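Local coordinates for protein Keto/oxoacid ferredoxin oxidoreductase, gamma subunit (Geobacter sulfurreducens, PDB 3ON3) that probably serves as the gamma subunit of a 2-oxoacid:ferredoxin oxidoreductase, an enzyme that oxidises keto acids and passes the electrons to ferredoxin, at residues 89-94 and 107-112; 115-120 and 133-138; 128-133 and 165-170. One frame throughout, in Å; residues are numbered along the deposited sequence.

Contact 1: 89-94 and 107-112; sequences LKEGGV and PGNYQT
Tyr110 and Leu89 meet where residues 107-112 come alongside the turn in 89-94, ring and isobutyl branch sliding past each other in opposite directions. The tyrosine side chain can be followed atom by atom. Its CB lies 3.7 Å from Gly93 O. With CG anti to the carbonyl carbon and beside the backbone N (chi1 -52°), that atom sits 3.9 Å from Leu89 CD2. One step out, CD1 comes within 3.3 Å of Leu89 CD2 and has Lys90 O at the ring edge, in its plane. CE1 is 3.4 Å from Leu89 O, and OH at the tip ends 4.1 Å from the same carbonyl oxygen. Leu95 touches both Leu89 and Tyr110 from outside the pair. An alanine in place of Tyr110 would keep CB beside Gly93 O but would probably leave Leu89 CD2 without its aromatic neighbour and open a gap next to the turn. Two backbone bonds hold the two segments in register: a nearly straight one from Gly92 N to Asn109 O (3.0 Å, 176° at the hydrogen), and one from Gln111 N to Gly93 O (2.9 Å). Beside them, Glu91 and Asn109 lie side by side and point the same way, their carboxylate and amide planes 25° apart. The Lys90-Gly93 type II turn, closed by Gly93 N and Lys90 O, redirects the chain before the parallel Val94-Gln111 bridge. The arrangement starts the parallel pairing of strands 93-98 and 111-115 at the margin of the mixed sheet of an alpha/beta fold, 111-115 being an outermost strand within this chain.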
loop_
_atom_site.group_PDB
_atom_site.type_symbol
_atom_site.label_atom_id
_atom_site.label_comp_id
_atom_site.label_asym_id
_atom_site.label_seq_id
_atom_site.Cartn_x
_atom_site.Cartn_y
_atom_site.Cartn_z
ATOM N N LEU B 89 -8.004 -12.936 15.463
ATOM C CA LEU B 89 -8.190 -14.077 14.563
ATOM C C LEU B 89 -9.308 -15.006 15.047
ATOM O O LEU B 89 -9.258 -15.509 16.168
ATOM C CB LEU B 89 -6.894 -14.859 14.438
ATOM C CG LEU B 89 -6.984 -16.158 13.648
ATOM C CD1 LEU B 89 -7.250 -15.877 12.162
ATOM C CD2 LEU B 89 -5.691 -16.901 13.848
ATOM N N LYS B 90 -10.313 -15.227 14.205
ATOM C CA LYS B 90 -11.449 -16.050 14.585
ATOM C C LYS B 90 -10.998 -17.480 14.884
ATOM O O LYS B 90 -9.990 -17.944 14.349
ATOM C CB LYS B 90 -12.508 -16.054 13.482
ATOM C CG LYS B 90 -12.107 -16.858 12.264
ATOM C CD LYS B 90 -13.301 -17.181 11.374
ATOM C CE LYS B 90 -12.840 -17.679 10.006
ATOM N NZ LYS B 90 -11.823 -18.777 10.083
ATOM N N GLU B 91 -11.747 -18.171 15.741
ATOM C CA GLU B 91 -11.454 -19.563 16.080
ATOM C C GLU B 91 -11.524 -20.468 14.858
ATOM O O GLU B 91 -12.479 -20.408 14.093
ATOM C CB GLU B 91 -12.422 -20.077 17.146
ATOM C CG GLU B 91 -11.971 -21.374 17.797
ATOM C CD GLU B 91 -13.105 -22.365 17.971
ATOM O OE1 GLU B 91 -13.898 -22.528 17.020
ATOM O OE2 GLU B 91 -13.199 -22.980 19.054
ATOM N N GLY B 92 -10.517 -21.320 14.693
ATOM C CA GLY B 92 -10.405 -22.162 13.517
ATOM C C GLY B 92 -9.831 -21.399 12.333
ATOM O O GLY B 92 -9.708 -21.938 11.233
ATOM N N GLY B 93 -9.477 -20.134 12.557
ATOM C CA GLY B 93 -8.906 -19.309 11.510
ATOM C C GLY B 93 -7.487 -19.731 11.218
ATOM O O GLY B 93 -6.881 -20.481 11.978
ATOM N N VAL B 94 -6.960 -19.249 10.097
ATOM C CA VAL B 94 -5.612 -19.582 9.653
ATOM C C VAL B 94 -4.571 -18.763 10.403
ATOM O O VAL B 94 -4.629 -17.536 10.438
ATOM C CB VAL B 94 -5.459 -19.374 8.116
ATOM C CG1 VAL B 94 -3.989 -19.286 7.701
ATOM C CG2 VAL B 94 -6.153 -20.491 7.370
ATOM N N PRO B 107 -2.492 -18.970 23.096
ATOM C CA PRO B 107 -3.608 -19.812 23.519
ATOM C C PRO B 107 -4.733 -19.640 22.507
ATOM O O PRO B 107 -4.904 -18.544 21.962
ATOM C CB PRO B 107 -4.021 -19.210 24.870
ATOM C CG PRO B 107 -2.890 -18.323 25.287
ATOM C CD PRO B 107 -2.284 -17.830 24.005
ATOM N N GLY B 108 -5.482 -20.705 22.249
ATOM C CA GLY B 108 -6.587 -20.635 21.313
ATOM C C GLY B 108 -6.559 -21.746 20.286
ATOM O O GLY B 108 -5.511 -22.327 20.005
ATOM N N ASN B 109 -7.730 -22.043 19.732
ATOM C CA ASN B 109 -7.865 -22.997 18.647
ATOM C C ASN B 109 -7.691 -22.316 17.289
ATOM O O ASN B 109 -8.534 -21.508 16.897
ATOM C CB ASN B 109 -9.239 -23.656 18.700
ATOM C CG ASN B 109 -9.239 -24.944 19.495
ATOM O OD1 ASN B 109 -8.425 -25.130 20.404
ATOM N ND2 ASN B 109 -10.158 -25.847 19.157
ATOM N N TYR B 110 -6.608 -22.641 16.582
ATOM C CA TYR B 110 -6.341 -22.085 15.251
ATOM C C TYR B 110 -5.746 -23.149 14.324
ATOM O O TYR B 110 -4.980 -24.007 14.774
ATOM C CB TYR B 110 -5.351 -20.914 15.349
ATOM C CG TYR B 110 -5.728 -19.844 16.356
ATOM C CD1 TYR B 110 -6.833 -19.030 16.148
ATOM C CD2 TYR B 110 -4.973 -19.638 17.508
ATOM C CE1 TYR B 110 -7.189 -18.046 17.066
ATOM C CE2 TYR B 110 -5.324 -18.651 18.435
ATOM C CZ TYR B 110 -6.434 -17.862 18.204
ATOM O OH TYR B 110 -6.800 -16.884 19.096
ATOM N N GLN B 111 -6.082 -23.099 13.036
ATOM C CA GLN B 111 -5.364 -23.913 12.058
ATOM C C GLN B 111 -3.988 -23.285 11.915
ATOM O O GLN B 111 -3.798 -22.338 11.151
ATOM C CB GLN B 111 -6.078 -23.960 10.706
ATOM C CG GLN B 111 -7.451 -24.634 10.717
ATOM C CD GLN B 111 -7.380 -26.135 10.986
ATOM O OE1 GLN B 111 -8.048 -26.650 11.893
ATOM N NE2 GLN B 111 -6.568 -26.841 10.204
ATOM N N THR B 112 -3.033 -23.810 12.669
ATOM C CA THR B 112 -1.726 -23.183 12.801
ATOM C C THR B 112 -0.664 -23.840 11.937
ATOM O O THR B 112 -0.476 -25.056 11.967
ATOM C CB THR B 112 -1.247 -23.204 14.265
ATOM O OG1 THR B 112 -2.190 -22.503 15.081
ATOM C CG2 THR B 112 0.104 -22.537 14.386
#

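Contact 2: 115-120 and 133-138; sequences FNIINT and IVALGA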
loop_
_atom_site.group_PDB
_atom_site.type_symbol
_atom_site.label_atom_id
_atom_site.label_comp_id
_atom_site.label_asym_id
_atom_site.label_seq_id
_atom_site.Cartn_x
_atom_site.Cartn_y
_atom_site.Cartn_z
ATOM N N PHE B 115 6.664 -22.218 9.816
ATOM C CA PHE B 115 7.918 -22.611 9.191
ATOM C C PHE B 115 8.877 -21.453 9.146
ATOM O O PHE B 115 8.521 -20.335 9.518
ATOM C CB PHE B 115 7.731 -23.279 7.806
ATOM C CG PHE B 115 7.385 -22.336 6.671
ATOM C CD1 PHE B 115 8.384 -21.802 5.867
ATOM C CD2 PHE B 115 6.060 -22.044 6.366
ATOM C CE1 PHE B 115 8.084 -20.965 4.787
ATOM C CE2 PHE B 115 5.734 -21.205 5.288
ATOM C CZ PHE B 115 6.753 -20.660 4.495
ATOM N N ASN B 116 10.104 -21.741 8.730
ATOM C CA ASN B 116 11.164 -20.745 8.715
ATOM C C ASN B 116 11.030 -19.757 7.559
ATOM O O ASN B 116 11.882 -19.700 6.684
ATOM C CB ASN B 116 12.535 -21.429 8.696
ATOM C CG ASN B 116 12.731 -22.326 7.483
ATOM O OD1 ASN B 116 11.772 -22.713 6.803
ATOM N ND2 ASN B 116 13.982 -22.664 7.209
ATOM N N ILE B 117 9.953 -18.980 7.578
ATOM C CA ILE B 117 9.665 -18.002 6.527
ATOM C C ILE B 117 10.834 -17.079 6.209
ATOM O O ILE B 117 11.218 -16.909 5.049
ATOM C CB ILE B 117 8.470 -17.110 6.900
ATOM C CG1 ILE B 117 7.197 -17.951 7.039
ATOM C CG2 ILE B 117 8.272 -16.038 5.841
ATOM C CD1 ILE B 117 6.009 -17.223 7.688
ATOM N N ILE B 118 11.376 -16.460 7.244
ATOM C CA ILE B 118 12.425 -15.469 7.059
ATOM C C ILE B 118 13.691 -16.133 6.524
ATOM O O ILE B 118 14.363 -15.609 5.645
ATOM C CB ILE B 118 12.710 -14.696 8.377
ATOM C CG1 ILE B 118 11.735 -13.523 8.528
ATOM C CG2 ILE B 118 14.091 -14.112 8.348
ATOM C CD1 ILE B 118 10.872 -13.571 9.740
ATOM N N ASN B 119 13.986 -17.314 7.045
ATOM C CA ASN B 119 15.207 -18.015 6.716
ATOM C C ASN B 119 15.121 -18.697 5.365
ATOM O O ASN B 119 16.129 -18.890 4.689
ATOM C CB ASN B 119 15.508 -19.044 7.792
ATOM C CG ASN B 119 16.980 -19.237 7.997
ATOM O OD1 ASN B 119 17.576 -20.159 7.439
ATOM N ND2 ASN B 119 17.586 -18.357 8.786
ATOM N N THR B 120 13.911 -19.078 4.980
ATOM C CA THR B 120 13.679 -19.524 3.615
ATOM C C THR B 120 14.120 -18.404 2.669
ATOM O O THR B 120 14.962 -18.614 1.797
ATOM C CB THR B 120 12.198 -19.872 3.362
ATOM O OG1 THR B 120 11.842 -21.053 4.103
ATOM C CG2 THR B 120 11.960 -20.116 1.871
ATOM N N ILE B 133 7.387 -12.121 0.445
ATOM C CA ILE B 133 6.922 -12.831 -0.757
ATOM C C ILE B 133 6.761 -14.305 -0.427
ATOM O O ILE B 133 5.775 -14.921 -0.791
ATOM C CB ILE B 133 7.883 -12.662 -1.984
ATOM C CG1 ILE B 133 8.143 -11.181 -2.278
ATOM C CG2 ILE B 133 7.320 -13.355 -3.239
ATOM C CD1 ILE B 133 6.863 -10.322 -2.348
ATOM N N VAL B 134 7.736 -14.853 0.286
ATOM C CA VAL B 134 7.589 -16.183 0.869
ATOM C C VAL B 134 6.282 -16.340 1.643
ATOM O O VAL B 134 5.532 -17.288 1.422
ATOM C CB VAL B 134 8.734 -16.527 1.793
ATOM C CG1 VAL B 134 8.572 -17.977 2.303
ATOM C CG2 VAL B 134 10.057 -16.352 1.078
ATOM N N ALA B 135 6.000 -15.393 2.531
ATOM C CA ALA B 135 4.817 -15.467 3.384
ATOM C C ALA B 135 3.543 -15.381 2.544
ATOM O O ALA B 135 2.521 -15.976 2.862
ATOM C CB ALA B 135 4.851 -14.345 4.415
ATOM N N LEU B 136 3.627 -14.622 1.466
ATOM C CA LEU B 136 2.498 -14.396 0.583
ATOM C C LEU B 136 2.168 -15.685 -0.169
ATOM O O LEU B 136 0.995 -16.044 -0.329
ATOM C CB LEU B 136 2.847 -13.266 -0.383
ATOM C CG LEU B 136 1.811 -12.670 -1.328
ATOM C CD1 LEU B 136 1.539 -13.624 -2.505
ATOM C CD2 LEU B 136 0.538 -12.294 -0.576
ATOM N N GLY B 137 3.207 -16.381 -0.618
ATOM C CA GLY B 137 3.042 -17.697 -1.235
ATOM C C GLY B 137 2.423 -18.655 -0.229
ATOM O O GLY B 137 1.502 -19.430 -0.536
ATOM N N ALA B 138 2.912 -18.581 1.000
ATOM C CA ALA B 138 2.374 -19.432 2.061
ATOM C C ALA B 138 0.902 -19.123 2.328
ATOM O O ALA B 138 0.097 -20.043 2.461
ATOM C CB ALA B 138 3.192 -19.303 3.320
#
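Val134 on helix 131-143 pushes its CG1 into a hollow formed by Phe115, Ile117 and Thr120, at the point where strand 111-115 gives way to helix 117-125 in this alpha/beta fold. The valine holds CG1 anti to its backbone N (chi1 -176°), and that one methyl does most of the filling. Phe115 borders it with the ring edge, CZ lying 3.9 Å from Val134 CG1, while CG2 of Ile117 and CG2 of Thr120 are each 4.0 Å from the same methyl. Ile117 answers with a bump of its own: its CG2 slides past Val134 and reaches Ala135, 4.1 Å from that residue's CB. A turn further along the helix, the small Ala138 lets the phenyl ring come close, with Phe115 CE2 3.7 Å from Ala138 CB, which lies in the ring plane. The ring is also backed from its own segment, since Ile117 CG1 rests over one face, offset toward the rim. Leu96 of strand 93-98 touches Phe115, Ile117 and Ala138, so strand 93-98 of the sheet packs against this apolar patch. No hydrogen bond crosses between the helices, and the polar end of Thr120 is occupied elsewhere. Thr120 OG1 bonds to Lys177 NZ of helix 164-181 and also donates to Asn116 O at 2.9 Å, an oxygen that receives Thr120 N as well.

Contact 3: 128-133 and 165-170; sequences EIVANI and ELNRKA
Asn167, with CG anti to its carbonyl carbon and beside the backbone N (chi1 -72°), presents its amide to Val130 and Ile133, whose CG1 atoms stand in the same relation to their own backbones (chi1 -61° and -54°). Both aliphatic side chains cross that of Asn167 obliquely. Asn167 OD1 lies 3.3 Å from Ile133 CG1, a close approach, and 3.6 Å from Val130 CG1. None of this is hydrogen bonding; the amide is fixed instead from the other end, where ND2 donates to Phe163 O, just before the segment. Beside it, the methyl of Ala170 fits between two branches: its CB is 3.8 Å from Val130 CG2 and 4.0 Å from Ile133 CG2. Ile133 CG2 also touches the backbone, at 3.6 Å from Asn167 O. With so small a residue at Ala170, the backbones come near each other. Val125 of helix 117-125 touches Ala170, and Ile24 of helix 18-32 touches Ile133, so neighbouring helices flank the joint. Val130 is the N-cap residue of helix 131-143. The arrangement is a close helix-helix contact, largely aliphatic but with a buried asparagine amide in it, start of one helix against the flank of helix 164-181, within the helical part of an alpha/beta domain.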
loop_
_atom_site.group_PDB
_atom_site.type_symbol
_atom_site.label_atom_id
_atom_site.label_comp_id
_atom_site.label_asym_id
_atom_site.label_seq_id
_atom_site.Cartn_x
_atom_site.Cartn_y
_atom_site.Cartn_z
ATOM N N GLU B 128 17.049 -12.040 1.728
ATOM C CA GLU B 128 16.274 -11.854 2.951
ATOM C C GLU B 128 15.031 -10.954 2.793
ATOM O O GLU B 128 13.954 -11.288 3.280
ATOM C CB GLU B 128 17.191 -11.296 4.051
ATOM C CG GLU B 128 16.703 -11.517 5.466
ATOM C CD GLU B 128 17.626 -10.884 6.503
ATOM O OE1 GLU B 128 17.504 -11.229 7.698
ATOM O OE2 GLU B 128 18.468 -10.039 6.122
ATOM N N ILE B 129 15.181 -9.813 2.129
ATOM C CA ILE B 129 14.079 -8.861 2.012
ATOM C C ILE B 129 12.808 -9.388 1.359
ATOM O O ILE B 129 11.757 -8.747 1.448
ATOM C CB ILE B 129 14.488 -7.589 1.235
ATOM C CG1 ILE B 129 15.092 -7.964 -0.116
ATOM C CG2 ILE B 129 15.439 -6.730 2.058
ATOM C CD1 ILE B 129 15.613 -6.772 -0.899
ATOM N N VAL B 130 12.880 -10.530 0.684
ATOM C CA VAL B 130 11.679 -11.004 0.015
ATOM C C VAL B 130 10.912 -11.980 0.887
ATOM O O VAL B 130 10.048 -12.720 0.403
ATOM C CB VAL B 130 11.939 -11.523 -1.426
ATOM C CG1 VAL B 130 12.516 -10.379 -2.300
ATOM C CG2 VAL B 130 12.842 -12.760 -1.427
ATOM N N ALA B 131 11.204 -11.941 2.189
ATOM C CA ALA B 131 10.525 -12.817 3.149
ATOM C C ALA B 131 9.019 -12.623 3.076
ATOM O O ALA B 131 8.263 -13.582 3.186
ATOM C CB ALA B 131 11.042 -12.592 4.560
ATOM N N ASN B 132 8.590 -11.383 2.856
ATOM C CA ASN B 132 7.173 -11.089 2.652
ATOM C C ASN B 132 6.564 -11.810 1.449
ATOM O O ASN B 132 5.368 -12.065 1.436
ATOM C CB ASN B 132 6.942 -9.582 2.521
ATOM C CG ASN B 132 7.689 -8.969 1.345
ATOM O OD1 ASN B 132 8.761 -9.439 0.945
ATOM N ND2 ASN B 132 7.122 -7.915 0.783
ATOM N N ILE B 133 7.387 -12.121 0.445
ATOM C CA ILE B 133 6.922 -12.831 -0.757
ATOM C C ILE B 133 6.761 -14.305 -0.427
ATOM O O ILE B 133 5.775 -14.921 -0.791
ATOM C CB ILE B 133 7.883 -12.662 -1.984
ATOM C CG1 ILE B 133 8.143 -11.181 -2.278
ATOM C CG2 ILE B 133 7.320 -13.355 -3.239
ATOM C CD1 ILE B 133 6.863 -10.322 -2.348
ATOM N N GLU B 165 13.267 -13.658 -11.174
ATOM C CA GLU B 165 13.542 -15.049 -10.801
ATOM C C GLU B 165 13.494 -15.318 -9.290
ATOM O O GLU B 165 12.839 -16.263 -8.846
ATOM C CB GLU B 165 14.891 -15.508 -11.368
ATOM C CG GLU B 165 14.994 -15.409 -12.891
ATOM C CD GLU B 165 15.559 -14.075 -13.399
ATOM O OE1 GLU B 165 15.525 -13.054 -12.669
ATOM O OE2 GLU B 165 16.038 -14.059 -14.550
ATOM N N LEU B 166 14.172 -14.483 -8.504
ATOM C CA LEU B 166 14.204 -14.638 -7.040
ATOM C C LEU B 166 12.817 -14.525 -6.392
ATOM O O LEU B 166 12.491 -15.266 -5.495
ATOM C CB LEU B 166 15.158 -13.618 -6.402
ATOM C CG LEU B 166 16.661 -13.882 -6.526
ATOM C CD1 LEU B 166 16.990 -14.615 -7.823
ATOM C CD2 LEU B 166 17.442 -12.581 -6.440
ATOM N N ASN B 167 12.005 -13.587 -6.847
ATOM C CA ASN B 167 10.660 -13.486 -6.316
ATOM C C ASN B 167 9.767 -14.665 -6.722
ATOM O O ASN B 167 8.996 -15.158 -5.909
ATOM C CB ASN B 167 10.027 -12.137 -6.673
ATOM C CG ASN B 167 10.639 -10.985 -5.877
ATOM O OD1 ASN B 167 10.030 -10.481 -4.948
ATOM N ND2 ASN B 167 11.861 -10.593 -6.230
ATOM N N ARG B 168 9.867 -15.117 -7.972
ATOM C CA ARG B 168 9.140 -16.319 -8.363
ATOM C C ARG B 168 9.512 -17.479 -7.438
ATOM O O ARG B 168 8.647 -18.180 -6.942
ATOM C CB ARG B 168 9.416 -16.696 -9.829
ATOM C CG ARG B 168 9.217 -18.187 -10.133
ATOM C CD ARG B 168 7.757 -18.647 -10.075
ATOM N NE ARG B 168 7.685 -20.113 -10.103
ATOM C CZ ARG B 168 6.584 -20.835 -10.320
ATOM N NH1 ARG B 168 5.419 -20.250 -10.550
ATOM N NH2 ARG B 168 6.650 -22.157 -10.303
ATOM N N LYS B 169 10.815 -17.667 -7.220
ATOM C CA LYS B 169 11.322 -18.703 -6.328
ATOM C C LYS B 169 10.807 -18.548 -4.887
ATOM O O LYS B 169 10.395 -19.523 -4.253
ATOM C CB LYS B 169 12.854 -18.732 -6.357
ATOM C CG LYS B 169 13.475 -19.913 -5.605
ATOM C CD LYS B 169 14.990 -19.914 -5.750
ATOM C CE LYS B 169 15.622 -21.087 -5.019
ATOM N NZ LYS B 169 15.129 -22.391 -5.564
ATOM N N ALA B 170 10.822 -17.323 -4.378
ATOM C CA ALA B 170 10.349 -17.049 -3.027
ATOM C C ALA B 170 8.876 -17.407 -2.905
ATOM O O ALA B 170 8.446 -18.025 -1.928
ATOM C CB ALA B 170 10.570 -15.560 -2.667
#

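Followed from the N terminus, the chain first closes contact 1, bringing 107-112 back to 89-94 after the remainder of strand 93-98 and a loop, and so setting strand 111-115 beside strand 93-98. Contact 2 opens only after that, the two being in series, yet strand 111-115 leads directly into helix 117-125. Contact 2 then returns helix 131-143 to that strand-helix junction. Before it closes, contact 3 has opened at 128-133, and it closes far later on helix 164-181; the two cross, share Ile133 and touch, for instance through Ile117 CG2 and Ala131 O. Helix 131-143 thus links the junction to the C-terminal helix, while contact 1 lies across the chain's centre from contact 3.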